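PDB 2EPG: tRNA-splicing ligase RtcB from Thermus thermophilus, which probably joins RNA ends bearing a 2',3'-cyclic phosphate or 3'-phosphate to 5'-hydroxyl ends, using GTP and manganese. Local coordinates for residues M58-L63 / K278-A283; Y80-P83 / V87-F90; H254-D259 / Q291-A296; N341-E346 / A359-G364. All coordinates share one frame; numbering follows the deposited sequence.

Contact 1: M58-L63 / K278-A283; sequences MNVATL and KQLAAA
Leu280 projects from the 278-283 loop toward Asn59, Val60 and Leu63, and its isobutyl group is the piece that nearly all the contact is built around. Each part of it has its own neighbour. CD2 lies against the backbone of the turn, 3.5 Å from Asn59 O, and also reaches CB of Asn59 at 3.8 Å; CD1 is directed at Val60, whose CG2 is a looser neighbour at 4.5 Å. The branch point itself is covered by Leu63, with its CD1 3.8 Å from Leu280 CG, and the two side chains cross obliquely. The first torsion of Leu280 is unusual: at -129° it is not staggered, and CG almost eclipses the hydrogen on CA. Leu63 is relaxed by comparison. Its CG sits beside the backbone N (chi1 -63°) and its chain then runs on extended, carrying CD1 across to the partner.

Leucine suits this place because its two branches let one residue touch the turn backbone and Val60 at once. That backbone is a type I turn from Val60 to Leu63, closed by Leu63 N to Val60 O at 3.1 Å. Asn59 O, which Leu280 overlies, is occupied by Thr62 N at 2.9 Å.

Around this joint, Val60 and Leu63 also rest on Ala88 and Phe90 of strand 86-90, while Leu63 and Ala282 share Val97. The contact therefore sets the helix 52-60 region against both that strand and the chain leading into strand 283-284, which pairs with strand 97-98.

Contact 2: Y80-P83 / V87-F90; sequences YGFP and VAAF
The ring of Phe82 meets strand 86-90 with its rim, and one carbon, CE2, makes both of the close approaches. The methyl of Ala88 lies in the plane of the ring, with CB 3.9 Å from CE2. Phe90 comes next, its CE1 4.3 Å from the same Phe82 CE2. Each phenyl presents its edge to the other, and the two planes are inclined by roughly 55°, so the pair is an edge-to-edge touch between tilted rings and not a stack. Ala88 and Phe90 are two apart on the strand and point to the same side; the small alanine lets the ring come near the backbone, whereas the larger phenylalanine meets it farther out.

Phe82 reaches this place because its CG lies beside the backbone N (chi1 -76°), with the ring thrown toward the strand. The chain ahead of it bends sharply at Gly81, whose positive phi suits glycine, and a weak bond from Phe82 N to Tyr80 O at 2.8 Å closes a classic gamma turn there. Lys357 takes up the carbonyls of both Tyr80 and Phe82.

Val60 and Leu280 cover Phe82 as well, and the ring of Phe90 meets that of His355 at about 80°. Strand 86-90 runs antiparallel to both 70-73 and 350-357. This is aromatic packing of a loop over one face of a beta sheet, in a buried apolar layer of this RtcB-family protein.

Contact 3: H254-D259 / Q291-A296; sequences HQVCQD and QDYLQA
Val256 and Ala296 mark a buried helix-helix contact, where helix 250-265 packs against the early part of the long helix 288-321. The backbones come close here: CA of Val256 and CA of Ala296 are 6.8 Å apart, a spacing that an alanine permits because its side chain is a single methyl. One branch of the valine does the touching. With chi1 at 167°, CG1 lies anti to the backbone N and is carried out toward the partner helix, where it meets Ala296 CB at 3.9 Å. Tyr293 flanks the same methyl from one turn earlier in its helix, its CE1 4.3 Å from Val256 CG1. Tyr293 leaves its helix pointing past helix 250-265, yet the far part of its ring swings nearer and approaches the valine at a slant. The ring also meets that of Tyr260 at about 60° and lies on Val98 and Val103.

Polar groups are handled elsewhere on these helices. Gln255 NE2 reaches one turn along its own helix to Asp259 OD2, a nearly straight bond of 2.8 Å (166°) that lies in the amide plane but comes to the carboxylate from above its plane. Asp292 is bound by salt bridges to Lys194 and Arg263.

Between the two segments the adhesion is thus wholly apolar: it depends on close fit, with small or beta-branched residues and a tyrosine ring meeting a methyl obliquely, and not on directed bonds.

Contact 4: N341-E346 / A359-G364; sequences NAKFEE and ATRAFG
Strand 332-347, carrying Lys343 and Glu345, and the 359-364 segment, carrying Arg361 and Phe363, face each other without backbone pairing: CA of Lys343 stands 9.4 Å from CA of Arg361. The strand bonds instead to 350-357, whereas the short strand 360-361 pairs with 407-408, and side chains and a water bridge the gap.

Arg361 starts extended, with CG anti to the backbone N (chi1 -171°), which carries CG and CD past Glu345; a bend at chi3 then turns the guanidinium toward Phe363 and the water. OE2 of Glu345 lies 3.5 Å from Arg361 CD, a packing contact and not a salt bridge, with the carboxylate and guanidinium planes 58° apart. The other oxygen, Glu345 OE1, faces the edge of Phe363, 3.8 Å from CZ and near the ring plane, where the aromatic hydrogens carry slight positive charge. The same ring backs the arginine: Phe363 CD1 lies 3.6 Å above the guanidinium plane, over its centre, covering one face of the group and limiting its rotation.

The water donates to Glu345 OE2 at 2.7 Å and accepts from Lys343 NZ at 2.8 Å and from Arg361 NH2 at 3.2 Å, the last in the guanidinium plane. Outside the pair, Lys343 is held by Glu182 and Ser183, and Glu345 by Arg356 and His347.

Lys343 NZ and Arg361 NH2 are 4.0 Å apart. The buried polar cluster links strand 332-347 to the 359-364 segment through a shared water, with Glu345 and Glu182 probably offsetting part of the positive charge.

In the fold
Contacts 1 and 2 form one continuous hydrophobic region, their centres about 7 Å apart: Leu63 CB lies 3.5 Å from Phe90 CE2, and Leu280 CD1 reaches Gly81 C at 3.3 Å. Contact 4 joins this region through Val87 CG2, 3.7 Å from Ala359 CB, and meets contact 3 where Leu294 CD1 comes within 3.8 Å of Phe344 CZ. Contacts 1 and 3 do not touch; their segments alternate along the chain. Contacts 2, 3 and 4 lie within about 10 Å of predicted site residues: the side chains of Phe82 and Tyr293 are about 9 and 8 Å from that of Asn340, and Arg361's about 10 Å from that of His410, the predicted guanylylated histidine. Contact 1 is remote.

Contact 1: M58-L63 / K278-A283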
loop_
_atom_site.group_PDB
_atom_site.type_symbol
_atom_site.label_atom_id
_atom_site.label_comp_id
_atom_site.label_asym_id
_atom_site.label_seq_id
_atom_site.Cartn_x
_atom_site.Cartn_y
_atom_site.Cartn_z
HETATM N N MSE A 58 -15.285 -15.264 2.919
HETATM C CA MSE A 58 -16.224 -15.853 3.872
HETATM C C MSE A 58 -15.486 -16.477 5.060
HETATM O O MSE A 58 -15.966 -16.430 6.189
HETATM C CB MSE A 58 -17.103 -16.897 3.172
HETATM C CG MSE A 58 -18.172 -16.276 2.286
HETATM SE SE MSE A 58 -18.924 -17.520 0.983
HETATM C CE MSE A 58 -20.145 -18.445 2.167
ATOM N N ASN A 59 -14.313 -17.051 4.806
ATOM C CA ASN A 59 -13.519 -17.665 5.875
ATOM C C ASN A 59 -13.057 -16.577 6.854
ATOM O O ASN A 59 -13.056 -16.770 8.067
ATOM C CB ASN A 59 -12.294 -18.373 5.292
ATOM C CG ASN A 59 -12.655 -19.553 4.398
ATOM O OD1 ASN A 59 -11.833 -19.994 3.602
ATOM N ND2 ASN A 59 -13.859 -20.072 4.537
ATOM N N VAL A 60 -12.658 -15.436 6.311
ATOM C CA VAL A 60 -12.209 -14.313 7.126
ATOM C C VAL A 60 -13.312 -13.978 8.126
ATOM O O VAL A 60 -13.043 -13.755 9.302
ATOM C CB VAL A 60 -11.909 -13.085 6.236
ATOM C CG1 VAL A 60 -11.639 -11.848 7.106
ATOM C CG2 VAL A 60 -10.702 -13.383 5.337
ATOM N N ALA A 61 -14.555 -13.973 7.650
ATOM C CA ALA A 61 -15.718 -13.663 8.478
ATOM C C ALA A 61 -15.978 -14.646 9.620
ATOM O O ALA A 61 -16.851 -14.401 10.454
ATOM C CB ALA A 61 -16.968 -13.557 7.589
ATOM N N THR A 62 -15.250 -15.767 9.650
ATOM C CA THR A 62 -15.417 -16.749 10.728
ATOM C C THR A 62 -14.507 -16.426 11.927
ATOM O O THR A 62 -14.663 -17.004 12.996
ATOM C CB THR A 62 -15.048 -18.183 10.282
ATOM O OG1 THR A 62 -13.641 -18.235 9.986
ATOM C CG2 THR A 62 -15.837 -18.598 9.041
ATOM N N LEU A 63 -13.565 -15.502 11.750
ATOM C CA LEU A 63 -12.623 -15.146 12.821
ATOM C C LEU A 63 -13.212 -14.345 13.988
ATOM O O LEU A 63 -14.062 -13.478 13.797
ATOM C CB LEU A 63 -11.420 -14.423 12.215
ATOM C CG LEU A 63 -10.661 -15.352 11.256
ATOM C CD1 LEU A 63 -9.544 -14.609 10.541
ATOM C CD2 LEU A 63 -10.087 -16.515 12.051
ATOM N N LYS A 278 -5.889 -23.235 7.561
ATOM C CA LYS A 278 -4.679 -23.020 8.353
ATOM C C LYS A 278 -3.928 -21.744 7.987
ATOM O O LYS A 278 -3.196 -21.189 8.810
ATOM C CB LYS A 278 -3.733 -24.222 8.224
ATOM C CG LYS A 278 -3.571 -24.731 6.792
ATOM C CD LYS A 278 -2.114 -25.022 6.418
ATOM C CE LYS A 278 -1.299 -23.734 6.273
ATOM N NZ LYS A 278 0.072 -23.995 5.722
ATOM N N GLN A 279 -4.114 -21.275 6.757
ATOM C CA GLN A 279 -3.437 -20.068 6.299
ATOM C C GLN A 279 -4.045 -18.820 6.942
ATOM O O GLN A 279 -3.530 -17.709 6.787
ATOM C CB GLN A 279 -3.506 -19.972 4.770
ATOM C CG GLN A 279 -3.089 -21.260 4.063
ATOM C CD GLN A 279 -2.600 -21.029 2.640
ATOM O OE1 GLN A 279 -3.279 -20.398 1.826
ATOM N NE2 GLN A 279 -1.415 -21.547 2.334
ATOM N N LEU A 280 -5.135 -19.024 7.674
ATOM C CA LEU A 280 -5.831 -17.947 8.377
ATOM C C LEU A 280 -5.240 -17.796 9.786
ATOM O O LEU A 280 -5.789 -17.079 10.636
ATOM C CB LEU A 280 -7.311 -18.299 8.479
ATOM C CG LEU A 280 -8.360 -17.284 8.044
ATOM C CD1 LEU A 280 -8.065 -16.745 6.654
ATOM C CD2 LEU A 280 -9.716 -17.971 8.085
ATOM N N ALA A 281 -4.127 -18.487 10.025
ATOM C CA ALA A 281 -3.441 -18.473 11.312
ATOM C C ALA A 281 -3.492 -17.108 11.991
ATOM O O ALA A 281 -2.970 -16.135 11.458
ATOM C CB ALA A 281 -1.999 -18.905 11.118
ATOM N N ALA A 282 -4.110 -17.046 13.173
ATOM C CA ALA A 282 -4.251 -15.785 13.907
ATOM C C ALA A 282 -4.086 -15.973 15.414
ATOM O O ALA A 282 -4.144 -17.088 15.907
ATOM C CB ALA A 282 -5.625 -15.171 13.623
ATOM N N ALA A 283 -3.908 -14.869 16.134
ATOM C CA ALA A 283 -3.755 -14.905 17.579
ATOM C C ALA A 283 -4.496 -13.707 18.154
ATOM O O ALA A 283 -4.687 -12.694 17.475
ATOM C CB ALA A 283 -2.256 -14.830 17.968
#

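Contact 2: Y80-P83 / V87-F90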
loop_
_atom_site.group_PDB
_atom_site.type_symbol
_atom_site.label_atom_id
_atom_site.label_comp_id
_atom_site.label_asym_id
_atom_site.label_seq_id
_atom_site.Cartn_x
_atom_site.Cartn_y
_atom_site.Cartn_z
ATOM N N TYR A 80 -3.149 -15.770 0.544
ATOM C CA TYR A 80 -2.776 -16.638 1.654
ATOM C C TYR A 80 -3.752 -16.426 2.819
ATOM O O TYR A 80 -3.639 -15.456 3.571
ATOM C CB TYR A 80 -1.350 -16.308 2.104
ATOM C CG TYR A 80 -0.786 -17.272 3.123
ATOM C CD1 TYR A 80 -0.310 -18.526 2.734
ATOM C CD2 TYR A 80 -0.750 -16.942 4.481
ATOM C CE1 TYR A 80 0.191 -19.431 3.674
ATOM C CE2 TYR A 80 -0.255 -17.837 5.430
ATOM C CZ TYR A 80 0.215 -19.081 5.019
ATOM O OH TYR A 80 0.710 -19.971 5.948
ATOM N N GLY A 81 -4.706 -17.337 2.970
ATOM C CA GLY A 81 -5.682 -17.208 4.045
ATOM C C GLY A 81 -6.709 -16.144 3.697
ATOM O O GLY A 81 -7.828 -16.464 3.291
ATOM N N PHE A 82 -6.334 -14.878 3.874
ATOM C CA PHE A 82 -7.217 -13.760 3.538
ATOM C C PHE A 82 -7.081 -13.531 2.042
ATOM O O PHE A 82 -6.023 -13.814 1.462
ATOM C CB PHE A 82 -6.775 -12.466 4.239
ATOM C CG PHE A 82 -7.111 -12.401 5.707
ATOM C CD1 PHE A 82 -6.703 -13.399 6.580
ATOM C CD2 PHE A 82 -7.826 -11.319 6.218
ATOM C CE1 PHE A 82 -7.003 -13.319 7.939
ATOM C CE2 PHE A 82 -8.130 -11.233 7.579
ATOM C CZ PHE A 82 -7.720 -12.227 8.435
ATOM N N PRO A 83 -8.141 -13.030 1.382
ATOM C CA PRO A 83 -8.000 -12.791 -0.060
ATOM C C PRO A 83 -7.216 -11.504 -0.298
ATOM O O PRO A 83 -7.149 -10.636 0.574
ATOM C CB PRO A 83 -9.444 -12.661 -0.535
ATOM C CG PRO A 83 -10.122 -12.034 0.662
ATOM C CD PRO A 83 -9.545 -12.862 1.799
ATOM N N VAL A 87 -10.174 -6.329 3.346
ATOM C CA VAL A 87 -10.141 -5.385 4.451
ATOM C C VAL A 87 -10.946 -6.066 5.551
ATOM O O VAL A 87 -12.089 -6.497 5.322
ATOM C CB VAL A 87 -10.809 -4.038 4.069
ATOM C CG1 VAL A 87 -10.939 -3.134 5.298
ATOM C CG2 VAL A 87 -9.998 -3.340 2.988
ATOM N N ALA A 88 -10.359 -6.177 6.740
ATOM C CA ALA A 88 -11.049 -6.828 7.857
ATOM C C ALA A 88 -10.683 -6.153 9.163
ATOM O O ALA A 88 -9.520 -6.146 9.558
ATOM C CB ALA A 88 -10.673 -8.326 7.914
ATOM N N ALA A 89 -11.680 -5.590 9.832
ATOM C CA ALA A 89 -11.464 -4.903 11.093
ATOM C C ALA A 89 -11.785 -5.857 12.250
ATOM O O ALA A 89 -12.750 -6.634 12.178
ATOM C CB ALA A 89 -12.349 -3.653 11.156
ATOM N N PHE A 90 -10.952 -5.813 13.293
ATOM C CA PHE A 90 -11.117 -6.656 14.472
ATOM C C PHE A 90 -11.107 -5.817 15.748
ATOM O O PHE A 90 -10.246 -4.953 15.916
ATOM C CB PHE A 90 -10.007 -7.707 14.512
ATOM C CG PHE A 90 -10.176 -8.801 13.478
ATOM C CD1 PHE A 90 -9.673 -8.651 12.187
ATOM C CD2 PHE A 90 -10.868 -9.964 13.793
ATOM C CE1 PHE A 90 -9.854 -9.645 11.226
ATOM C CE2 PHE A 90 -11.057 -10.966 12.834
ATOM C CZ PHE A 90 -10.550 -10.809 11.553
#

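Contact 3: H254-D259 / Q291-A296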
loop_
_atom_site.group_PDB
_atom_site.type_symbol
_atom_site.label_atom_id
_atom_site.label_comp_id
_atom_site.label_asym_id
_atom_site.label_seq_id
_atom_site.Cartn_x
_atom_site.Cartn_y
_atom_site.Cartn_z
ATOM N N HIS A 254 9.008 -9.863 4.957
ATOM C CA HIS A 254 8.656 -11.211 4.551
ATOM C C HIS A 254 9.006 -12.184 5.690
ATOM O O HIS A 254 8.198 -13.034 6.067
ATOM C CB HIS A 254 9.433 -11.576 3.284
ATOM C CG HIS A 254 8.981 -12.845 2.640
ATOM N ND1 HIS A 254 8.028 -12.875 1.645
ATOM C CD2 HIS A 254 9.363 -14.130 2.835
ATOM C CE1 HIS A 254 7.843 -14.124 1.251
ATOM N NE2 HIS A 254 8.642 -14.904 1.959
ATOM N N GLN A 255 10.210 -12.043 6.239
ATOM C CA GLN A 255 10.668 -12.919 7.318
ATOM C C GLN A 255 9.789 -12.782 8.554
ATOM O O GLN A 255 9.414 -13.775 9.155
ATOM C CB GLN A 255 12.128 -12.612 7.682
ATOM C CG GLN A 255 12.790 -13.670 8.573
ATOM C CD GLN A 255 12.739 -15.049 7.953
ATOM O OE1 GLN A 255 13.204 -15.246 6.841
ATOM N NE2 GLN A 255 12.159 -16.007 8.664
ATOM N N VAL A 256 9.461 -11.547 8.933
ATOM C CA VAL A 256 8.601 -11.310 10.087
ATOM C C VAL A 256 7.254 -12.020 9.927
ATOM O O VAL A 256 6.689 -12.545 10.896
ATOM C CB VAL A 256 8.354 -9.790 10.300
ATOM C CG1 VAL A 256 7.214 -9.576 11.306
ATOM C CG2 VAL A 256 9.614 -9.134 10.809
ATOM N N CYS A 257 6.736 -12.049 8.708
ATOM C CA CYS A 257 5.461 -12.713 8.477
ATOM C C CYS A 257 5.635 -14.211 8.707
ATOM O O CYS A 257 4.820 -14.850 9.375
ATOM C CB CYS A 257 4.960 -12.450 7.049
ATOM S SG CYS A 257 3.333 -13.201 6.651
ATOM N N GLN A 258 6.713 -14.757 8.157
ATOM C CA GLN A 258 7.025 -16.181 8.282
ATOM C C GLN A 258 7.245 -16.584 9.734
ATOM O O GLN A 258 6.703 -17.580 10.196
ATOM C CB GLN A 258 8.275 -16.518 7.470
ATOM C CG GLN A 258 8.742 -17.952 7.629
ATOM C CD GLN A 258 7.832 -18.948 6.932
ATOM O OE1 GLN A 258 7.753 -18.972 5.701
ATOM N NE2 GLN A 258 7.136 -19.773 7.714
ATOM N N ASP A 259 8.045 -15.799 10.447
ATOM C CA ASP A 259 8.350 -16.060 11.852
ATOM C C ASP A 259 7.085 -16.166 12.689
ATOM O O ASP A 259 6.955 -17.064 13.520
ATOM C CB ASP A 259 9.215 -14.939 12.436
ATOM C CG ASP A 259 10.616 -14.888 11.843
ATOM O OD1 ASP A 259 11.299 -13.861 12.044
ATOM O OD2 ASP A 259 11.043 -15.865 11.191
ATOM N N GLN A 291 0.504 -9.389 20.415
ATOM C CA GLN A 291 1.206 -8.143 20.691
ATOM C C GLN A 291 2.592 -8.113 20.071
ATOM O O GLN A 291 3.022 -7.075 19.549
ATOM C CB GLN A 291 1.336 -7.942 22.200
ATOM C CG GLN A 291 0.038 -7.562 22.885
ATOM C CD GLN A 291 -0.368 -6.141 22.558
ATOM O OE1 GLN A 291 0.330 -5.191 22.915
ATOM N NE2 GLN A 291 -1.486 -5.987 21.858
ATOM N N ASP A 292 3.303 -9.240 20.126
ATOM C CA ASP A 292 4.654 -9.277 19.569
ATOM C C ASP A 292 4.659 -9.092 18.060
ATOM O O ASP A 292 5.470 -8.334 17.531
ATOM C CB ASP A 292 5.350 -10.584 19.926
ATOM C CG ASP A 292 5.817 -10.626 21.377
ATOM O OD1 ASP A 292 6.331 -11.679 21.787
ATOM O OD2 ASP A 292 5.690 -9.624 22.105
ATOM N N TYR A 293 3.757 -9.784 17.371
ATOM C CA TYR A 293 3.677 -9.674 15.918
ATOM C C TYR A 293 3.346 -8.245 15.516
ATOM O O TYR A 293 3.931 -7.698 14.568
ATOM C CB TYR A 293 2.604 -10.612 15.339
ATOM C CG TYR A 293 2.282 -10.299 13.880
ATOM C CD1 TYR A 293 3.240 -10.489 12.877
ATOM C CD2 TYR A 293 1.048 -9.742 13.517
ATOM C CE1 TYR A 293 2.992 -10.133 11.560
ATOM C CE2 TYR A 293 0.787 -9.371 12.189
ATOM C CZ TYR A 293 1.765 -9.569 11.214
ATOM O OH TYR A 293 1.529 -9.188 9.897
ATOM N N LEU A 294 2.412 -7.639 16.238
ATOM C CA LEU A 294 2.007 -6.274 15.926
ATOM C C LEU A 294 3.195 -5.340 16.076
ATOM O O LEU A 294 3.390 -4.447 15.252
ATOM C CB LEU A 294 0.843 -5.829 16.823
ATOM C CG LEU A 294 -0.538 -6.322 16.359
ATOM C CD1 LEU A 294 -1.583 -6.087 17.447
ATOM C CD2 LEU A 294 -0.931 -5.595 15.072
ATOM N N GLN A 295 4.007 -5.558 17.113
ATOM C CA GLN A 295 5.180 -4.715 17.318
ATOM C C GLN A 295 6.238 -4.932 16.253
ATOM O O GLN A 295 6.888 -3.989 15.824
ATOM C CB GLN A 295 5.780 -4.965 18.700
ATOM C CG GLN A 295 4.976 -4.368 19.819
ATOM C CD GLN A 295 5.367 -4.948 21.168
ATOM O OE1 GLN A 295 6.546 -5.170 21.442
ATOM N NE2 GLN A 295 4.382 -5.180 22.017
ATOM N N ALA A 296 6.420 -6.179 15.835
ATOM C CA ALA A 296 7.403 -6.522 14.804
ATOM C C ALA A 296 6.910 -6.081 13.411
ATOM O O ALA A 296 7.690 -5.684 12.536
ATOM C CB ALA A 296 7.654 -8.040 14.820
#

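Contact 4: N341-E346 / A359-G364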
loop_
_atom_site.group_PDB
_atom_site.type_symbol
_atom_site.label_atom_id
_atom_site.label_comp_id
_atom_site.label_asym_id
_atom_site.label_seq_id
_atom_site.Cartn_x
_atom_site.Cartn_y
_atom_site.Cartn_z
ATOM N N ASN A 341 -1.064 -3.791 5.266
ATOM C CA ASN A 341 -0.802 -3.345 6.622
ATOM C C ASN A 341 -1.997 -3.522 7.546
ATOM O O ASN A 341 -3.126 -3.588 7.091
ATOM C CB ASN A 341 -0.422 -1.868 6.603
ATOM C CG ASN A 341 0.740 -1.557 7.512
ATOM O OD1 ASN A 341 1.160 -0.402 7.633
ATOM N ND2 ASN A 341 1.275 -2.585 8.159
ATOM N N ALA A 342 -1.742 -3.619 8.846
ATOM C CA ALA A 342 -2.819 -3.704 9.827
ATOM C C ALA A 342 -2.539 -2.500 10.712
ATOM O O ALA A 342 -1.403 -2.283 11.134
ATOM C CB ALA A 342 -2.741 -4.986 10.633
ATOM N N LYS A 343 -3.568 -1.709 10.978
ATOM C CA LYS A 343 -3.393 -0.507 11.772
ATOM C C LYS A 343 -4.547 -0.300 12.713
ATOM O O LYS A 343 -5.688 -0.661 12.396
ATOM C CB LYS A 343 -3.305 0.708 10.852
ATOM C CG LYS A 343 -2.313 0.529 9.712
ATOM C CD LYS A 343 -2.038 1.836 9.041
ATOM C CE LYS A 343 -1.408 2.823 10.003
ATOM N NZ LYS A 343 -1.481 4.159 9.366
ATOM N N PHE A 344 -4.259 0.279 13.872
ATOM C CA PHE A 344 -5.322 0.562 14.814
ATOM C C PHE A 344 -5.931 1.888 14.381
ATOM O O PHE A 344 -5.229 2.882 14.234
ATOM C CB PHE A 344 -4.790 0.663 16.245
ATOM C CG PHE A 344 -4.489 -0.678 16.867
ATOM C CD1 PHE A 344 -3.201 -1.207 16.830
ATOM C CD2 PHE A 344 -5.502 -1.417 17.473
ATOM C CE1 PHE A 344 -2.932 -2.464 17.399
ATOM C CE2 PHE A 344 -5.245 -2.663 18.040
ATOM C CZ PHE A 344 -3.958 -3.189 18.006
ATOM N N GLU A 345 -7.243 1.899 14.185
ATOM C CA GLU A 345 -7.937 3.100 13.740
ATOM C C GLU A 345 -9.283 3.256 14.452
ATOM O O GLU A 345 -9.797 2.305 15.045
ATOM C CB GLU A 345 -8.166 3.026 12.227
ATOM C CG GLU A 345 -6.893 2.937 11.397
ATOM C CD GLU A 345 -7.161 2.753 9.907
ATOM O OE1 GLU A 345 -8.344 2.584 9.494
ATOM O OE2 GLU A 345 -6.172 2.772 9.141
ATOM N N GLU A 346 -9.828 4.466 14.401
ATOM C CA GLU A 346 -11.121 4.773 15.000
ATOM C C GLU A 346 -12.201 4.587 13.949
ATOM O O GLU A 346 -12.191 5.268 12.928
ATOM C CB GLU A 346 -11.178 6.225 15.472
ATOM C CG GLU A 346 -10.245 6.561 16.615
ATOM C CD GLU A 346 -10.621 5.842 17.896
ATOM O OE1 GLU A 346 -9.709 5.228 18.504
ATOM O OE2 GLU A 346 -11.820 5.897 18.287
ATOM N N ALA A 359 -4.993 -3.461 -0.395
ATOM C CA ALA A 359 -6.062 -2.476 -0.315
ATOM C C ALA A 359 -5.420 -1.315 0.416
ATOM O O ALA A 359 -4.418 -1.490 1.121
ATOM C CB ALA A 359 -7.251 -3.019 0.469
ATOM N N THR A 360 -5.986 -0.133 0.239
ATOM C CA THR A 360 -5.429 1.071 0.829
ATOM C C THR A 360 -6.309 1.742 1.841
ATOM O O THR A 360 -7.521 1.562 1.835
ATOM C CB THR A 360 -5.158 2.142 -0.258
ATOM O OG1 THR A 360 -6.360 2.358 -1.017
ATOM C CG2 THR A 360 -4.038 1.704 -1.190
ATOM N N ARG A 361 -5.676 2.518 2.715
ATOM C CA ARG A 361 -6.405 3.312 3.681
ATOM C C ARG A 361 -6.816 4.446 2.756
ATOM O O ARG A 361 -6.049 4.834 1.876
ATOM C CB ARG A 361 -5.493 3.864 4.782
ATOM C CG ARG A 361 -6.265 4.514 5.916
ATOM C CD ARG A 361 -5.356 5.286 6.873
ATOM N NE ARG A 361 -4.834 6.503 6.265
ATOM C CZ ARG A 361 -4.122 7.415 6.923
ATOM N NH1 ARG A 361 -3.683 8.503 6.303
ATOM N NH2 ARG A 361 -3.842 7.236 8.204
ATOM N N ALA A 362 -8.010 4.979 2.947
ATOM C CA ALA A 362 -8.486 6.032 2.060
ATOM C C ALA A 362 -9.413 6.967 2.810
ATOM O O ALA A 362 -10.626 7.000 2.551
ATOM C CB ALA A 362 -9.210 5.398 0.877
ATOM N N PHE A 363 -8.836 7.710 3.754
ATOM C CA PHE A 363 -9.602 8.644 4.548
ATOM C C PHE A 363 -10.226 9.765 3.713
ATOM O O PHE A 363 -9.692 10.173 2.661
ATOM C CB PHE A 363 -8.733 9.197 5.677
ATOM C CG PHE A 363 -8.494 8.207 6.796
ATOM C CD1 PHE A 363 -7.582 8.484 7.807
ATOM C CD2 PHE A 363 -9.173 6.984 6.817
ATOM C CE1 PHE A 363 -7.346 7.563 8.826
ATOM C CE2 PHE A 363 -8.951 6.047 7.831
ATOM C CZ PHE A 363 -8.032 6.336 8.842
ATOM N N GLY A 364 -11.371 10.250 4.181
ATOM C CA GLY A 364 -12.086 11.280 3.448
ATOM C C GLY A 364 -11.991 12.691 3.981
ATOM O O GLY A 364 -11.341 12.937 5.001
HETATM O O HOH W 1 -4.187 4.503 9.745
#